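Endoglucanase (Mytilus edulis, PDB 1WC2) cuts internal beta-1,4-glucosidic linkages in cellulose, lichenin and cereal beta-D-glucans, and also has expansin activity. Local coordinates at residues 41-46 and 166-171; 71-76 and 129-134; 80-85 and 110-115. All coordinates share one frame; numbering follows the deposited sequence. Where two conformers were deposited one is given.

Contact 1: residues 41-46 and 166-171; sequences FGWNAG and RTPSNS
W43 meets P168 across this contact, in a turn of helical backbone angles that runs through 42-45 without the regular bonds of a helix. CB of W43 points toward 166-171, and a chi1 of 53° sets CG between the backbone N and the carbonyl carbon, which leaves the six-membered corner of the indole on the proline. CZ3 of W43 lies 3.8 Å from CG of P168, and the neighbouring CE3 of W43 comes within 4.1 Å of that same CG. The two side chains cross at about a right angle. On one face of the indole, over its centre, sits OD1 of N44, 3.8 Å above the plane. NE1 of W43 is hydrogen-bonded to OE1 of Q175. All this happens beside the double-psi beta-barrel, where the loop between strands 14-22 and 49-53 meets the chain that leaves helix 157-163 for helix 170-173; P168 also packs on M98 of strand 94-100. Further along, G46 offers its carbonyl: its O lies 3.6 Å from CG of R166, a contact with the aliphatic stem alone, while the guanidinium of R166 makes a salt bridge with D164.

Contact 2: residues 71-76 and 129-134; sequences QCIKLT and LHLDLE
Strands 72-76 and 129-134 of the double-psi beta-barrel, the fold of family 45 glycoside hydrolases, face each other across its interior through aliphatic side chains. They are not sheet partners: their axes pass 10.9 Å apart at an angle of 95°, so the contact is made by side chains alone. L75 meets two leucines. Its CD1 lies 4.1 Å from CD1 of L131, the two side chains crossing obliquely, and CD2 of L75 is almost as near, at 4.2 Å from that same methyl of L131. CD1 of L75 also meets CD2 of L133 at 4.2 Å, this time tip to tip. I73 joins with its branch methyl, CG2, which lies 4.2 Å from CD1 of L131; that one methyl of L131 therefore touches both I73 and L75. The alternation of strand 129-134 sends H130 and D132 to the other side. Both were modelled in two conformers, and in one of them NE2 of H130 donates a hydrogen bond to OD1 of D132 over 3.0 Å, in the plane of the imidazole though rather bent at 136°. D132 is probably the proton donor, consistent with a strand that has the barrel core on one side and the active site on the other. Strand 72-78 runs antiparallel to both 94-100 and 148-155, and C72 is tied by a disulfide to C157 at the start of helix 157-163; strand 129-134 is flanked by 14-22, parallel to it, and 49-53, antiparallel to it.

Contact 3: residues 80-85 and 110-115; sequences GYVPGQ and QDWCNQ. With PEG (di(hydroxyethyl)ether), chain C.
With chi1 of W112 at -61°, CG lies anti to the carbonyl carbon, on a CB that points toward 80-85; Q85, bent at chi2, curls its amide round to meet the indole. V82 and W112 come at each other from opposite directions, CG2 of V82 ending 4.0 Å from CH2 of W112. Both V82 and Q85 work at the rim of the indole, near its plane, and not over a face. CB and CG of Q85 run along the edge of the six-membered ring, and CD of Q85 lies 3.8 Å from CZ2 of W112, with the amide plane standing at 90° to the indole. V82 and Q85 are the two ends of a type II turn, closed by a bond from N of Q85 to O of V82 (2.9 Å), which brings both side chains to the same edge of the tryptophan. A di(hydroxyethyl)ether molecule, probably from the crystallisation liquor, links the polar ends. Its hydroxyl O1 donates to OE1 of Q85 at 3.0 Å and takes a weak hydrogen bond from NE1 of W112 over 3.2 Å, at 149°; this bridge holds for one of the two conformers modelled for Q85. O of W112 takes a weak bond from NE2 of Q115 (3.4 Å) and is also hydrogen-bonded to ND2 of N123. The indole also meets the rings of Y125 and H130, and C113 is held by a disulfide to C103. The side chain of W112 is about 6 Å from that of D132, probably the proton donor, which is consistent with 110-115 being one of the loops that line the active-site cleft on the double-psi barrel.

In the fold
From the N terminus, the chain lays down strand 14-22 and then enters 41-46, where contact 1 opens; it closes only at 166-171, tying that loop to the chain just before helix 170-173. Contact 2 opens inside it on strand 72-78, and contact 3 just after, at 80-85. Contact 3 closes first, joining the loop after strand 80-81 to the one before strand 129-134; contact 2 closes next, strand to strand across the barrel, so the three are nested and none cross. Contacts 1 and 3 lie on opposite sides of the chain's centre, their centres 26 Å apart. Contact 2 touches both: A45 packs on E134 and P168 on C72, while Q115 lies beside H130.

Contact 1: residues 41-46 and 166-171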
loop_
_atom_site.group_PDB
_atom_site.type_symbol
_atom_site.label_atom_id
_atom_site.label_comp_id
_atom_site.label_asym_id
_atom_site.label_seq_id
_atom_site.Cartn_x
_atom_site.Cartn_y
_atom_site.Cartn_z
ATOM N N PHE A 41 -8.011 -13.745 -7.671
ATOM C CA PHE A 41 -7.275 -14.988 -7.902
ATOM C C PHE A 41 -7.019 -15.661 -6.555
ATOM O O PHE A 41 -7.320 -15.101 -5.497
ATOM C CB PHE A 41 -5.945 -14.718 -8.624
ATOM C CG PHE A 41 -6.110 -14.256 -10.045
ATOM C CD1 PHE A 41 -5.562 -13.053 -10.474
ATOM C CD2 PHE A 41 -6.827 -15.027 -10.956
ATOM C CE1 PHE A 41 -5.722 -12.650 -11.773
ATOM C CE2 PHE A 41 -6.986 -14.611 -12.253
ATOM C CZ PHE A 41 -6.441 -13.422 -12.662
ATOM N N GLY A 42 -6.472 -16.874 -6.588
ATOM C CA GLY A 42 -6.173 -17.609 -5.374
ATOM C C GLY A 42 -5.046 -17.008 -4.545
ATOM O O GLY A 42 -5.018 -17.214 -3.336
ATOM N N TRP A 43 -4.130 -16.280 -5.192
ATOM C CA TRP A 43 -2.927 -15.750 -4.535
ATOM C C TRP A 43 -3.103 -14.440 -3.769
ATOM O O TRP A 43 -2.290 -14.110 -2.897
ATOM C CB TRP A 43 -1.753 -15.610 -5.536
ATOM C CG TRP A 43 -2.013 -14.816 -6.814
ATOM C CD1 TRP A 43 -2.340 -15.330 -8.041
ATOM C CD2 TRP A 43 -1.879 -13.404 -7.004
ATOM N NE1 TRP A 43 -2.452 -14.323 -8.965
ATOM C CE2 TRP A 43 -2.192 -13.126 -8.357
ATOM C CE3 TRP A 43 -1.573 -12.330 -6.157
ATOM C CZ2 TRP A 43 -2.171 -11.849 -8.882
ATOM C CZ3 TRP A 43 -1.550 -11.059 -6.681
ATOM C CH2 TRP A 43 -1.871 -10.821 -8.030
ATOM N N ASN A 44 -4.164 -13.693 -4.054
ATOM C CA ASN A 44 -4.233 -12.331 -3.518
ATOM C C ASN A 44 -4.346 -12.321 -1.978
ATOM O O ASN A 44 -3.737 -11.496 -1.302
ATOM C CB ASN A 44 -5.445 -11.526 -4.049
ATOM C CG ASN A 44 -5.599 -11.525 -5.566
ATOM O OD1 ASN A 44 -5.517 -12.560 -6.222
ATOM N ND2 ASN A 44 -5.941 -10.362 -6.118
ATOM N N ALA A 45 -5.165 -13.217 -1.434
ATOM C CA ALA A 45 -5.543 -13.141 -0.022
ATOM C C ALA A 45 -4.371 -13.272 0.948
ATOM O O ALA A 45 -4.394 -12.671 2.027
ATOM C CB ALA A 45 -6.610 -14.199 0.310
ATOM N N GLY A 46 -3.362 -14.070 0.566
ATOM C CA GLY A 46 -2.234 -14.361 1.422
ATOM C C GLY A 46 -0.978 -13.604 1.022
ATOM O O GLY A 46 0.062 -13.798 1.639
ATOM N N ARG A 166 5.505 -14.149 -0.596
ATOM C CA ARG A 166 4.255 -13.416 -0.404
ATOM C C ARG A 166 4.210 -12.124 -1.217
ATOM O O ARG A 166 3.141 -11.664 -1.532
ATOM C CB ARG A 166 4.000 -13.131 1.083
ATOM C CG ARG A 166 3.646 -14.377 1.886
ATOM C CD ARG A 166 3.546 -14.152 3.382
ATOM N NE ARG A 166 4.831 -13.755 3.960
ATOM C CZ ARG A 166 5.034 -13.520 5.255
ATOM N NH1 ARG A 166 4.057 -13.673 6.138
ATOM N NH2 ARG A 166 6.239 -13.158 5.679
ATOM N N THR A 167 5.363 -11.529 -1.536
ATOM C CA THR A 167 5.375 -10.393 -2.478
ATOM C C THR A 167 5.156 -10.958 -3.878
ATOM O O THR A 167 5.995 -11.739 -4.332
ATOM C CB THR A 167 6.727 -9.667 -2.439
ATOM O OG1 THR A 167 6.952 -9.089 -1.141
ATOM C CG2 THR A 167 6.778 -8.508 -3.443
ATOM N N PRO A 168 4.072 -10.618 -4.573
ATOM C CA PRO A 168 3.850 -11.177 -5.916
ATOM C C PRO A 168 4.939 -10.811 -6.923
ATOM O O PRO A 168 5.509 -9.724 -6.871
ATOM C CB PRO A 168 2.501 -10.578 -6.326
ATOM C CG PRO A 168 1.837 -10.260 -5.035
ATOM C CD PRO A 168 2.957 -9.738 -4.177
ATOM N N SER A 169 5.198 -11.728 -7.846
ATOM C CA SER A 169 6.103 -11.502 -8.967
ATOM C C SER A 169 5.442 -10.713 -10.101
ATOM O O SER A 169 4.213 -10.598 -10.183
ATOM C CB SER A 169 6.573 -12.852 -9.516
ATOM O OG SER A 169 5.471 -13.529 -10.081
ATOM N N ASN A 170 6.258 -10.194 -11.004
ATOM C CA ASN A 170 5.736 -9.576 -12.214
ATOM C C ASN A 170 4.890 -10.548 -13.051
ATOM O O ASN A 170 3.887 -10.147 -13.632
ATOM C CB ASN A 170 6.867 -8.972 -13.049
ATOM C CG ASN A 170 7.526 -7.772 -12.365
ATOM O OD1 ASN A 170 6.843 -6.904 -11.803
ATOM N ND2 ASN A 170 8.854 -7.721 -12.399
ATOM N N SER A 171 5.292 -11.816 -13.105
ATOM C CA SER A 171 4.507 -12.846 -13.786
ATOM C C SER A 171 3.086 -12.944 -13.223
ATOM O O SER A 171 2.120 -13.081 -13.969
ATOM C CB SER A 171 5.198 -14.209 -13.665
ATOM O OG SER A 171 4.368 -15.255 -14.156
#

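Contact 2: residues 71-76 and 129-134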
loop_
_atom_site.group_PDB
_atom_site.type_symbol
_atom_site.label_atom_id
_atom_site.label_comp_id
_atom_site.label_asym_id
_atom_site.label_seq_id
_atom_site.Cartn_x
_atom_site.Cartn_y
_atom_site.Cartn_z
ATOM N N GLN A 71 2.742 -1.989 -9.418
ATOM C CA GLN A 71 4.024 -1.476 -8.950
ATOM C C GLN A 71 4.275 -2.007 -7.543
ATOM O O GLN A 71 3.353 -2.079 -6.723
ATOM C CB GLN A 71 4.013 0.049 -8.931
ATOM C CG GLN A 71 5.370 0.648 -8.660
ATOM C CD GLN A 71 5.332 2.156 -8.634
ATOM O OE1 GLN A 71 4.650 2.748 -7.791
ATOM N NE2 GLN A 71 6.074 2.793 -9.544
ATOM N N CYS A 72 5.528 -2.368 -7.264
ATOM C CA CYS A 72 5.923 -2.802 -5.926
ATOM C C CYS A 72 6.606 -1.678 -5.150
ATOM O O CYS A 72 7.471 -0.957 -5.685
ATOM C CB CYS A 72 6.816 -4.043 -5.991
ATOM S SG CYS A 72 5.890 -5.537 -6.451
ATOM N N ILE A 73 6.193 -1.555 -3.892
ATOM C CA ILE A 73 6.661 -0.540 -2.959
ATOM C C ILE A 73 7.258 -1.237 -1.737
ATOM O O ILE A 73 6.574 -1.992 -1.049
ATOM C CB ILE A 73 5.493 0.367 -2.481
ATOM C CG1 ILE A 73 4.711 0.965 -3.654
ATOM C CG2 ILE A 73 6.031 1.426 -1.500
ATOM C CD1 ILE A 73 5.484 1.900 -4.477
ATOM N N LYS A 74 8.538 -0.978 -1.477
ATOM C CA LYS A 74 9.222 -1.475 -0.290
ATOM C C LYS A 74 9.040 -0.486 0.853
ATOM O O LYS A 74 9.402 0.694 0.722
ATOM C CB LYS A 74 10.708 -1.692 -0.582
ATOM C CG LYS A 74 11.483 -2.273 0.597
ATOM C CD LYS A 74 12.942 -2.554 0.252
ATOM C CE LYS A 74 13.730 -3.111 1.440
ATOM N NZ LYS A 74 15.182 -3.203 1.114
ATOM N N LEU A 75 8.447 -0.953 1.948
ATOM C CA LEU A 75 8.204 -0.146 3.135
ATOM C C LEU A 75 9.205 -0.511 4.216
ATOM O O LEU A 75 9.446 -1.696 4.451
ATOM C CB LEU A 75 6.793 -0.397 3.659
ATOM C CG LEU A 75 5.631 -0.010 2.735
ATOM C CD1 LEU A 75 4.309 -0.250 3.451
ATOM C CD2 LEU A 75 5.752 1.436 2.284
ATOM N N THR A 76 9.773 0.498 4.874
ATOM C CA THR A 76 10.676 0.318 6.009
ATOM C C THR A 76 10.087 1.032 7.222
ATOM O O THR A 76 9.741 2.211 7.142
ATOM C CB THR A 76 12.065 0.890 5.662
ATOM O OG1 THR A 76 12.597 0.185 4.530
ATOM C CG2 THR A 76 13.048 0.674 6.822
ATOM N N LEU A 129 1.817 9.831 0.848
ATOM C CA LEU A 129 1.339 8.537 0.340
ATOM C C LEU A 129 0.708 7.768 1.504
ATOM O O LEU A 129 1.205 7.834 2.635
ATOM C CB LEU A 129 2.509 7.721 -0.246
ATOM C CG LEU A 129 2.191 6.297 -0.726
ATOM C CD1 LEU A 129 1.183 6.300 -1.871
ATOM C CD2 LEU A 129 3.478 5.582 -1.142
ATOM N N HIS A 130 -0.378 7.044 1.209
ATOM C CA HIS A 130 -0.973 6.103 2.148
ATOM C C HIS A 130 -1.217 4.766 1.456
ATOM O O HIS A 130 -1.702 4.744 0.324
ATOM C CB HIS A 130 -2.296 6.631 2.722
ATOM C CG HIS A 130 -2.901 5.741 3.746
ATOM N ND1 HIS A 130 -2.521 5.796 5.071
ATOM C CD2 HIS A 130 -3.798 4.729 3.637
ATOM C CE1 HIS A 130 -3.176 4.859 5.737
ATOM N NE2 HIS A 130 -3.960 4.203 4.894
ATOM N N LEU A 131 -0.891 3.666 2.142
ATOM C CA LEU A 131 -1.205 2.324 1.647
ATOM C C LEU A 131 -2.079 1.580 2.656
ATOM O O LEU A 131 -1.737 1.488 3.838
ATOM C CB LEU A 131 0.068 1.512 1.399
ATOM C CG LEU A 131 1.022 2.016 0.310
ATOM C CD1 LEU A 131 2.167 1.024 0.170
ATOM C CD2 LEU A 131 0.358 2.216 -1.050
ATOM N N ASP A 132 -3.212 1.062 2.192
ATOM C CA ASP A 132 -3.979 0.088 2.958
ATOM C C ASP A 132 -3.346 -1.271 2.650
ATOM O O ASP A 132 -3.173 -1.624 1.483
ATOM C CB ASP A 132 -5.481 0.075 2.601
ATOM C CG ASP A 132 -6.289 1.235 3.211
ATOM O OD1 ASP A 132 -5.792 1.994 4.061
ATOM O OD2 ASP A 132 -7.474 1.434 2.851
ATOM N N LEU A 133 -2.952 -2.001 3.688
ATOM C CA LEU A 133 -2.245 -3.268 3.536
ATOM C C LEU A 133 -3.184 -4.443 3.803
ATOM O O LEU A 133 -3.768 -4.546 4.879
ATOM C CB LEU A 133 -1.062 -3.340 4.519
ATOM C CG LEU A 133 -0.108 -2.130 4.551
ATOM C CD1 LEU A 133 0.988 -2.326 5.596
ATOM C CD2 LEU A 133 0.478 -1.880 3.186
ATOM N N GLU A 134 -3.321 -5.337 2.832
ATOM C CA GLU A 134 -4.172 -6.501 3.045
ATOM C C GLU A 134 -3.682 -7.340 4.229
ATOM O O GLU A 134 -2.509 -7.722 4.286
ATOM C CB GLU A 134 -4.248 -7.341 1.779
ATOM C CG GLU A 134 -5.083 -8.615 1.918
ATOM C CD GLU A 134 -6.550 -8.384 2.330
ATOM O OE1 GLU A 134 -7.210 -7.473 1.768
ATOM O OE2 GLU A 134 -7.053 -9.105 3.223
#

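Contact 3: residues 80-85 and 110-115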
loop_
_atom_site.group_PDB
_atom_site.type_symbol
_atom_site.label_atom_id
_atom_site.label_comp_id
_atom_site.label_asym_id
_atom_site.label_seq_id
_atom_site.Cartn_x
_atom_site.Cartn_y
_atom_site.Cartn_z
ATOM N N GLY A 80 7.743 4.440 14.479
ATOM C CA GLY A 80 6.582 5.218 14.894
ATOM C C GLY A 80 5.254 4.691 14.374
ATOM O O GLY A 80 5.182 3.659 13.711
ATOM N N TYR A 81 4.203 5.436 14.692
ATOM C CA TYR A 81 2.827 5.103 14.350
ATOM C C TYR A 81 1.971 6.332 14.693
ATOM O O TYR A 81 2.379 7.175 15.489
ATOM C CB TYR A 81 2.352 3.848 15.110
ATOM C CG TYR A 81 2.390 3.981 16.622
ATOM C CD1 TYR A 81 1.263 4.400 17.333
ATOM C CD2 TYR A 81 3.549 3.700 17.345
ATOM C CE1 TYR A 81 1.285 4.532 18.724
ATOM C CE2 TYR A 81 3.577 3.832 18.749
ATOM C CZ TYR A 81 2.441 4.242 19.418
ATOM O OH TYR A 81 2.451 4.367 20.791
ATOM N N VAL A 82 0.792 6.443 14.097
ATOM C CA VAL A 82 -0.120 7.536 14.415
ATOM C C VAL A 82 -0.797 7.239 15.755
ATOM O O VAL A 82 -1.399 6.170 15.894
ATOM C CB VAL A 82 -1.161 7.720 13.304
ATOM C CG1 VAL A 82 -2.235 8.716 13.739
ATOM C CG2 VAL A 82 -0.477 8.175 12.017
ATOM N N PRO A 83 -0.695 8.137 16.753
ATOM C CA PRO A 83 -1.316 7.878 18.061
ATOM C C PRO A 83 -2.795 7.496 17.949
ATOM O O PRO A 83 -3.575 8.141 17.237
ATOM C CB PRO A 83 -1.122 9.203 18.808
ATOM C CG PRO A 83 0.102 9.777 18.226
ATOM C CD PRO A 83 0.034 9.423 16.762
ATOM N N GLY A 84 -3.161 6.415 18.635
ATOM C CA GLY A 84 -4.516 5.903 18.650
ATOM C C GLY A 84 -4.965 5.203 17.375
ATOM O O GLY A 84 -6.126 4.802 17.273
ATOM N N GLN A 85 -4.061 5.056 16.396
ATOM C CA GLN A 85 -4.358 4.465 15.090
ATOM C C GLN A 85 -3.257 3.481 14.661
ATOM O O GLN A 85 -3.022 3.286 13.465
ATOM C CB GLN A 85 -4.488 5.563 14.024
ATOM C CG GLN A 85 -5.686 6.480 14.193
ATOM C CD GLN A 85 -6.990 5.952 13.635
ATOM O OE1 GLN A 85 -7.129 4.775 13.325
ATOM N NE2 GLN A 85 -7.945 6.856 13.455
ATOM N N GLN A 110 -11.459 9.213 4.194
ATOM C CA GLN A 110 -11.286 10.652 4.039
ATOM C C GLN A 110 -10.129 11.262 4.839
ATOM O O GLN A 110 -9.669 12.360 4.510
ATOM C CB GLN A 110 -12.603 11.372 4.366
ATOM C CG GLN A 110 -13.009 11.429 5.840
ATOM C CD GLN A 110 -13.657 10.164 6.374
ATOM O OE1 GLN A 110 -13.869 9.188 5.663
ATOM N NE2 GLN A 110 -13.987 10.194 7.665
ATOM N N ASP A 111 -9.681 10.587 5.894
ATOM C CA ASP A 111 -8.576 11.102 6.697
ATOM C C ASP A 111 -7.199 10.634 6.191
ATOM O O ASP A 111 -6.189 11.222 6.571
ATOM C CB ASP A 111 -8.732 10.684 8.165
ATOM C CG ASP A 111 -10.116 11.008 8.753
ATOM O OD1 ASP A 111 -10.684 12.075 8.455
ATOM O OD2 ASP A 111 -10.662 10.214 9.538
ATOM N N TRP A 112 -7.181 9.579 5.371
ATOM C CA TRP A 112 -5.960 8.859 5.004
ATOM C C TRP A 112 -5.574 8.924 3.518
ATOM O O TRP A 112 -4.384 8.888 3.190
ATOM C CB TRP A 112 -6.080 7.379 5.391
ATOM C CG TRP A 112 -6.281 7.143 6.864
ATOM C CD1 TRP A 112 -7.459 6.851 7.483
ATOM C CD2 TRP A 112 -5.281 7.159 7.902
ATOM N NE1 TRP A 112 -7.257 6.691 8.835
ATOM C CE2 TRP A 112 -5.928 6.859 9.119
ATOM C CE3 TRP A 112 -3.897 7.381 7.920
ATOM C CZ2 TRP A 112 -5.242 6.798 10.348
ATOM C CZ3 TRP A 112 -3.221 7.309 9.130
ATOM C CH2 TRP A 112 -3.897 7.025 10.333
ATOM N N CYS A 113 -6.557 8.973 2.617
ATOM C CA CYS A 113 -6.325 8.811 1.172
ATOM C C CYS A 113 -6.701 10.060 0.382
ATOM O O CYS A 113 -6.901 10.008 -0.840
ATOM C CB CYS A 113 -7.070 7.575 0.664
ATOM S SG CYS A 113 -6.344 6.088 1.408
ATOM N N ASN A 114 -6.709 11.188 1.084
ATOM C CA ASN A 114 -7.190 12.475 0.576
ATOM C C ASN A 114 -6.092 13.431 0.079
ATOM O O ASN A 114 -6.334 14.630 -0.045
ATOM C CB ASN A 114 -8.048 13.168 1.660
ATOM C CG ASN A 114 -7.240 13.550 2.893
ATOM O OD1 ASN A 114 -6.504 12.717 3.463
ATOM N ND2 ASN A 114 -7.377 14.804 3.327
ATOM N N GLN A 115 -4.903 12.924 -0.238
ATOM C CA GLN A 115 -3.862 13.770 -0.835
ATOM C C GLN A 115 -4.398 14.400 -2.117
ATOM O O GLN A 115 -5.021 13.732 -2.922
ATOM C CB GLN A 115 -2.620 12.947 -1.178
ATOM C CG GLN A 115 -1.894 12.285 0.001
ATOM C CD GLN A 115 -2.492 10.957 0.486
ATOM O OE1 GLN A 115 -3.520 10.482 -0.033
ATOM N NE2 GLN A 115 -1.835 10.351 1.482
HETATM C C1 PEG C . -9.817 6.117 10.820
HETATM O O1 PEG C . -8.934 5.004 10.919
HETATM C C2 PEG C . -11.253 5.674 10.581
HETATM O O2 PEG C . -12.115 6.819 10.717
HETATM C C3 PEG C . -13.488 6.560 10.424
HETATM C C4 PEG C . -14.033 7.569 9.415
HETATM O O4 PEG C . -15.239 8.179 9.865
#